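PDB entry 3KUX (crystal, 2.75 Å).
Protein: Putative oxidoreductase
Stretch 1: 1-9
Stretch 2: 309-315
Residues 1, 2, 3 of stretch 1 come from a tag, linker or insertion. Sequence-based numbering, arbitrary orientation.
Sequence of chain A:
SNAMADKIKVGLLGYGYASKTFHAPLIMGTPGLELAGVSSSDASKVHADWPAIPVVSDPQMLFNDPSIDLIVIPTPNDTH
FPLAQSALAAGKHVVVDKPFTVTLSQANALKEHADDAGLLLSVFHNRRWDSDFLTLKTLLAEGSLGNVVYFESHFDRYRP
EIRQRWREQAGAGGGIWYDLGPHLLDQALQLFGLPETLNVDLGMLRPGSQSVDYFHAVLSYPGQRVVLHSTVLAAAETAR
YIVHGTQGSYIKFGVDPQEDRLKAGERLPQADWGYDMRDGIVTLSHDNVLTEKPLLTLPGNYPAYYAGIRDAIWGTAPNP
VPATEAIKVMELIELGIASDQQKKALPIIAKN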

# COMPACT_ATOMS: atom_id res chain seq x y z
N SER A 1 -20.94 -9.43 14.10
CA SER A 1 -22.04 -8.44 13.93
C SER A 1 -22.47 -8.33 12.46
O SER A 1 -21.81 -8.87 11.57
CB SER A 1 -21.62 -7.08 14.48
OG SER A 1 -21.19 -7.18 15.82
N ASN A 2 -23.57 -7.63 12.22
CA ASN A 2 -24.14 -7.53 10.87
C ASN A 2 -23.71 -6.31 10.07
O ASN A 2 -23.81 -5.17 10.54
CB ASN A 2 -25.67 -7.60 10.92
CG ASN A 2 -26.20 -9.02 10.83
OD1 ASN A 2 -25.46 -9.98 11.02
ND2 ASN A 2 -27.49 -9.15 10.53
N ALA A 3 -23.23 -6.56 8.85
CA ALA A 3 -22.91 -5.49 7.90
C ALA A 3 -24.19 -5.09 7.19
O ALA A 3 -24.18 -4.28 6.25
CB ALA A 3 -21.86 -5.95 6.90
N MSE A 4 -25.30 -5.67 7.63
CA MSE A 4 -26.61 -5.36 7.09
C MSE A 4 -27.37 -4.54 8.12
O MSE A 4 -28.06 -3.58 7.78
CB MSE A 4 -27.37 -6.65 6.77
CG MSE A 4 -28.26 -6.55 5.54
SE MSE A 4 -27.24 -6.55 3.88
CE MSE A 4 -28.69 -6.18 2.63
N ALA A 5 -27.24 -4.92 9.39
CA ALA A 5 -27.98 -4.27 10.47
C ALA A 5 -27.10 -3.63 11.54
O ALA A 5 -27.61 -3.10 12.53
CB ALA A 5 -28.95 -5.27 11.10
N ASP A 6 -25.79 -3.67 11.36
CA ASP A 6 -24.88 -3.09 12.34
C ASP A 6 -23.79 -2.24 11.68
O ASP A 6 -23.37 -2.52 10.56
CB ASP A 6 -24.26 -4.18 13.22
CG ASP A 6 -23.91 -3.68 14.61
OD1 ASP A 6 -24.55 -2.71 15.07
OD2 ASP A 6 -23.01 -4.27 15.24
N LYS A 7 -23.35 -1.20 12.38
CA LYS A 7 -22.38 -0.26 11.83
C LYS A 7 -21.21 -0.00 12.78
O LYS A 7 -21.39 0.09 13.99
CB LYS A 7 -23.06 1.06 11.48
CG LYS A 7 -23.64 1.11 10.08
CD LYS A 7 -24.57 2.31 9.92
CE LYS A 7 -24.91 2.57 8.45
NZ LYS A 7 -23.73 3.10 7.70
N ILE A 8 -20.02 0.11 12.19
CA ILE A 8 -18.83 0.51 12.91
C ILE A 8 -18.59 1.98 12.60
O ILE A 8 -18.33 2.34 11.45
CB ILE A 8 -17.60 -0.29 12.45
CG1 ILE A 8 -17.76 -1.77 12.81
CG2 ILE A 8 -16.32 0.27 13.04
CD1 ILE A 8 -16.73 -2.67 12.17
N LYS A 9 -18.70 2.84 13.61
CA LYS A 9 -18.51 4.26 13.38
C LYS A 9 -17.03 4.60 13.29
O LYS A 9 -16.23 4.17 14.11
CB LYS A 9 -19.21 5.09 14.47
CG LYS A 9 -20.70 4.78 14.61
CD LYS A 9 -21.42 5.81 15.48
CE LYS A 9 -21.65 7.11 14.73
NZ LYS A 9 -22.25 8.18 15.58
N ILE A 309 -11.15 -4.89 7.18
CA ILE A 309 -11.02 -4.22 8.47
C ILE A 309 -12.32 -4.41 9.25
O ILE A 309 -12.31 -4.89 10.38
CB ILE A 309 -10.76 -2.72 8.30
CG1 ILE A 309 -9.41 -2.48 7.60
CG2 ILE A 309 -10.80 -2.03 9.66
CD1 ILE A 309 -8.19 -2.71 8.48
N ARG A 310 -13.42 -4.03 8.62
CA ARG A 310 -14.74 -4.27 9.18
C ARG A 310 -14.81 -5.66 9.81
O ARG A 310 -15.02 -5.80 11.01
CB ARG A 310 -15.79 -4.15 8.09
CG ARG A 310 -17.21 -4.45 8.55
CD ARG A 310 -18.12 -4.65 7.36
NE ARG A 310 -17.75 -5.85 6.62
CZ ARG A 310 -17.99 -6.04 5.32
NH1 ARG A 310 -18.58 -5.10 4.60
NH2 ARG A 310 -17.61 -7.17 4.75
N ASP A 311 -14.62 -6.68 8.99
CA ASP A 311 -14.80 -8.06 9.43
C ASP A 311 -13.84 -8.46 10.55
O ASP A 311 -14.17 -9.31 11.38
CB ASP A 311 -14.69 -9.02 8.25
CG ASP A 311 -15.85 -8.87 7.28
OD1 ASP A 311 -16.84 -8.20 7.64
OD2 ASP A 311 -15.78 -9.42 6.17
N ALA A 312 -12.65 -7.86 10.57
CA ALA A 312 -11.67 -8.14 11.62
C ALA A 312 -12.12 -7.55 12.96
O ALA A 312 -12.00 -8.20 14.00
CB ALA A 312 -10.31 -7.61 11.24
N ILE A 313 -12.62 -6.32 12.93
CA ILE A 313 -13.16 -5.68 14.12
C ILE A 313 -14.20 -6.58 14.78
O ILE A 313 -14.13 -6.86 15.98
CB ILE A 313 -13.86 -4.34 13.79
CG1 ILE A 313 -12.89 -3.35 13.15
CG2 ILE A 313 -14.52 -3.76 15.02
CD1 ILE A 313 -11.70 -3.01 14.00
N TRP A 314 -15.16 -7.04 13.98
CA TRP A 314 -16.23 -7.89 14.48
C TRP A 314 -15.72 -9.28 14.85
O TRP A 314 -16.48 -10.12 15.32
CB TRP A 314 -17.37 -7.97 13.46
CG TRP A 314 -18.12 -6.68 13.33
CD1 TRP A 314 -18.23 -5.70 14.28
CD2 TRP A 314 -18.90 -6.24 12.21
NE1 TRP A 314 -19.00 -4.67 13.81
CE2 TRP A 314 -19.43 -4.97 12.54
CE3 TRP A 314 -19.20 -6.79 10.96
CZ2 TRP A 314 -20.24 -4.25 11.67
CZ3 TRP A 314 -20.00 -6.07 10.09
CH2 TRP A 314 -20.51 -4.81 10.45
N GLY A 315 -14.43 -9.51 14.63
CA GLY A 315 -13.79 -10.76 15.02
C GLY A 315 -14.07 -11.91 14.07
O GLY A 315 -13.78 -13.06 14.37

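The second stretch is the last turn of a helix and its exit. Ile313 N bonds to Ile309 O at 2.9 Å and Trp314 N to Arg310 O at 3.2 Å; then Gly315, at a phi of 78°, leaves the helical conformation in a Schellman motif, and one bond back into the last turn runs from its N to Ala312 O at 2.8 Å. Positive phi by itself favours glycine, and the first stretch makes no contact with this residue. The N-terminal segment runs past as loop until the strand begins at Ile8. No hydrogen bond joins the two stretches, so their contact rests on packing, with Trp314 at its centre.

The indole, at a chi1 of -70°, is held in a sandwich. On one face Ile8 (chi1 m, chi2 t) sets its CD1 3.7 Å from the centroid of the five-membered ring, a CH-pi contact 26° off the normal. On the opposite face Ser1 CB lies 3.5 Å from the same centroid and nearly on the normal. That second layer deserves caution: Ser1, Asn2 and Ala3 come from an expression tag, are poorly ordered and touch a crystal neighbour, so the natural part of the sandwich is Ile8. Ala3 CB adds an apolar contact at 3.7 Å to Trp314 CZ3, while Asp6 O lies near the ring plane, 3.7 Å from Trp314 CH2.

Ile8 does more than cover the indole. Its CD1 also packs 3.7 Å from Ile313 CB and 3.8 Å from Arg310 O, so one methyl touches Arg310, Ile313 and Trp314, positions i, i+3 and i+4 of the last turn and its exit. Arg310 pairs with its neighbour: NE bonds to Asp311 OD1 at 2.7 Å in a salt bridge, and Ala3 CB, from the tag, sits over one face of the guanidinium. The rule to read here is a single buried aliphatic side chain that packs at once against the last helical turn and the indole that follows it.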